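Local structure of PKS (Streptomyces albus, 4OQJ) at residues V682-Q685 with G686-V689. The protein belongs to an oxazolomycin polyketide synthase, in which its ketosynthase domain probably catalyses decarboxylative condensation of carrier-protein-bound acyl chains. Residues are numbered along the deposited sequence; the frame is centred on the assembly and turned at random.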
ATOM      1  N   VAL A 682     -28.321  -5.100  21.208  1.00 24.01           N
ATOM      2  CA  VAL A 682     -28.893  -5.251  22.542  1.00 24.65           C
ATOM      3  C   VAL A 682     -29.795  -6.485  22.590  1.00 21.86           C
ATOM      4  O   VAL A 682     -29.806  -7.232  23.570  1.00 22.44           O
ATOM      5  CB  VAL A 682     -29.701  -4.006  22.967  1.00 31.69           C
ATOM      6  CG1 VAL A 682     -30.321  -4.221  24.348  1.00 30.76           C
ATOM      7  CG2 VAL A 682     -28.807  -2.777  22.983  1.00 40.45           C
ATOM      8  N   PHE A 683     -30.563  -6.697  21.531  1.00 21.84           N
ATOM      9  CA  PHE A 683     -31.474  -7.830  21.490  1.00 21.47           C
ATOM     10  C   PHE A 683     -30.760  -9.173  21.696  1.00 25.35           C
ATOM     11  O   PHE A 683     -31.291 -10.063  22.363  1.00 23.69           O
ATOM     12  CB  PHE A 683     -32.215  -7.849  20.161  1.00 16.66           C
ATOM     13  CG  PHE A 683     -33.273  -8.895  20.082  1.00 20.96           C
ATOM     14  CD1 PHE A 683     -34.465  -8.743  20.778  1.00 22.78           C
ATOM     15  CD2 PHE A 683     -33.084 -10.028  19.317  1.00 23.91           C
ATOM     16  CE1 PHE A 683     -35.450  -9.703  20.707  1.00 21.43           C
ATOM     17  CE2 PHE A 683     -34.074 -11.002  19.240  1.00 26.36           C
ATOM     18  CZ  PHE A 683     -35.255 -10.833  19.935  1.00 24.40           C
ATOM     19  N   HIS A 684     -29.567  -9.312  21.111  1.00 26.54           N
ATOM     20  CA  HIS A 684     -28.804 -10.571  21.170  1.00 28.66           C
ATOM     21  C   HIS A 684     -27.726 -10.602  22.268  1.00 34.12           C
ATOM     22  O   HIS A 684     -26.987 -11.580  22.380  1.00 36.82           O
ATOM     23  CB  HIS A 684     -28.161 -10.844  19.803  1.00 25.52           C
ATOM     24  CG  HIS A 684     -29.143 -11.262  18.755  1.00 22.70           C
ATOM     25  ND1 HIS A 684     -29.749 -12.504  18.756  1.00 27.89           N
ATOM     26  CD2 HIS A 684     -29.658 -10.600  17.693  1.00 19.71           C
ATOM     27  CE1 HIS A 684     -30.578 -12.589  17.732  1.00 30.76           C
ATOM     28  NE2 HIS A 684     -30.545 -11.442  17.073  1.00 25.85           N
ATOM     29  N   GLN A 685     -27.653  -9.540  23.072  1.00 38.75           N
ATOM     30  CA  GLN A 685     -26.719  -9.429  24.210  1.00 43.46           C
ATOM     31  C   GLN A 685     -26.483 -10.700  25.025  1.00 46.98           C
ATOM     32  O   GLN A 685     -25.351 -11.165  25.163  1.00 58.61           O
ATOM     33  CB  GLN A 685     -27.232  -8.379  25.193  1.00 47.13           C
ATOM     34  CG  GLN A 685     -26.496  -7.082  25.196  1.00 46.63           C
ATOM     35  CD  GLN A 685     -27.190  -6.047  26.067  1.00 48.30           C
ATOM     36  OE1 GLN A 685     -28.095  -6.372  26.844  1.00 50.27           O
ATOM     37  NE2 GLN A 685     -26.775  -4.794  25.938  1.00 51.59           N
ATOM     38  N   GLY A 686     -27.560 -11.236  25.593  1.00 41.69           N
ATOM     39  CA  GLY A 686     -27.455 -12.275  26.600  1.00 51.95           C
ATOM     40  C   GLY A 686     -26.983 -13.637  26.122  1.00 57.29           C
ATOM     41  O   GLY A 686     -27.003 -14.603  26.894  1.00 55.38           O
ATOM     42  N   GLU A 687     -26.560 -13.722  24.861  1.00 50.61           N
ATOM     43  CA  GLU A 687     -26.176 -14.998  24.278  1.00 46.10           C
ATOM     44  C   GLU A 687     -24.911 -14.867  23.438  1.00 39.40           C
ATOM     45  O   GLU A 687     -24.587 -13.783  22.961  1.00 37.29           O
ATOM     46  CB  GLU A 687     -27.321 -15.568  23.429  1.00 52.53           C
ATOM     47  CG  GLU A 687     -27.945 -14.585  22.440  1.00 61.82           C
ATOM     48  CD  GLU A 687     -29.132 -15.183  21.696  1.00 67.41           C
ATOM     49  OE1 GLU A 687     -29.415 -16.387  21.893  1.00 68.75           O
ATOM     50  OE2 GLU A 687     -29.784 -14.452  20.922  1.00 66.79           O
ATOM     51  N   PRO A 688     -24.167 -15.973  23.292  1.00 35.37           N
ATOM     52  CA  PRO A 688     -23.038 -15.970  22.363  1.00 35.51           C
ATOM     53  C   PRO A 688     -23.525 -15.934  20.919  1.00 33.47           C
ATOM     54  O   PRO A 688     -24.393 -16.714  20.534  1.00 36.78           O
ATOM     55  CB  PRO A 688     -22.321 -17.285  22.674  1.00 41.44           C
ATOM     56  CG  PRO A 688     -23.387 -18.171  23.208  1.00 43.96           C
ATOM     57  CD  PRO A 688     -24.314 -17.272  23.971  1.00 37.68           C
ATOM     58  N   VAL A 689     -22.976 -15.011  20.142  1.00 30.14           N
ATOM     59  CA  VAL A 689     -23.324 -14.870  18.738  1.00 29.98           C
ATOM     60  C   VAL A 689     -22.391 -15.737  17.888  1.00 27.81           C
ATOM     61  O   VAL A 689     -21.193 -15.790  18.143  1.00 28.80           O
ATOM     62  CB  VAL A 689     -23.223 -13.395  18.303  1.00 31.43           C
ATOM     63  CG1 VAL A 689     -23.400 -13.253  16.805  1.00 28.41           C
ATOM     64  CG2 VAL A 689     -24.246 -12.555  19.063  1.00 32.76           C
TER
HETATM   65  O   HOH W   1     -32.370 -13.119  21.522  1.00 40.25           O
HETATM   66  O   HOH W   2     -30.198 -11.321  24.697  1.00 48.21           O
HETATM   67  O   HOH W   3     -23.964 -11.181  22.664  1.00 53.81           O
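His684 holds CG anti to its carbonyl carbon, beside the backbone N (chi1 -72°), while Glu687 sets CG between its N and carbonyl carbon (chi1 49°) and then runs out extended, bringing its carboxylate to the ring edge. There His684 ND1 donates to Glu687 OE2 at 2.9 Å, a nearly straight bond lying close to the ring plane. OE2 is met on its anti side, with ND1 23° out of the carboxylate plane, and the imidazole and carboxylate planes are nearly parallel. This His-carboxylate pair spans a type I turn from His684 to Glu687, whose backbone bond, Glu687 N to His684 O, is weak at 3.3 Å. Glu687 CG lies against the same carbonyl, 3.2 Å from His684 O. Two waters tie Phe683 O to the turn: one donates to Glu687 OE2 (3.0 Å) and weakly to Phe683 O; a second donates to Phe683 O and accepts from Gly686 N, 2.8 Å from the water. Val689 CG2 touches His684 CB at 4.3 Å. Glu687 OE1 forms a salt bridge with Arg465, at the start of strand 465-471. The turn follows helix 680-684 and lays His684, Glu687 and Val689 against Gln501 of helix 496-505, while Phe683 packs on helix 660-673.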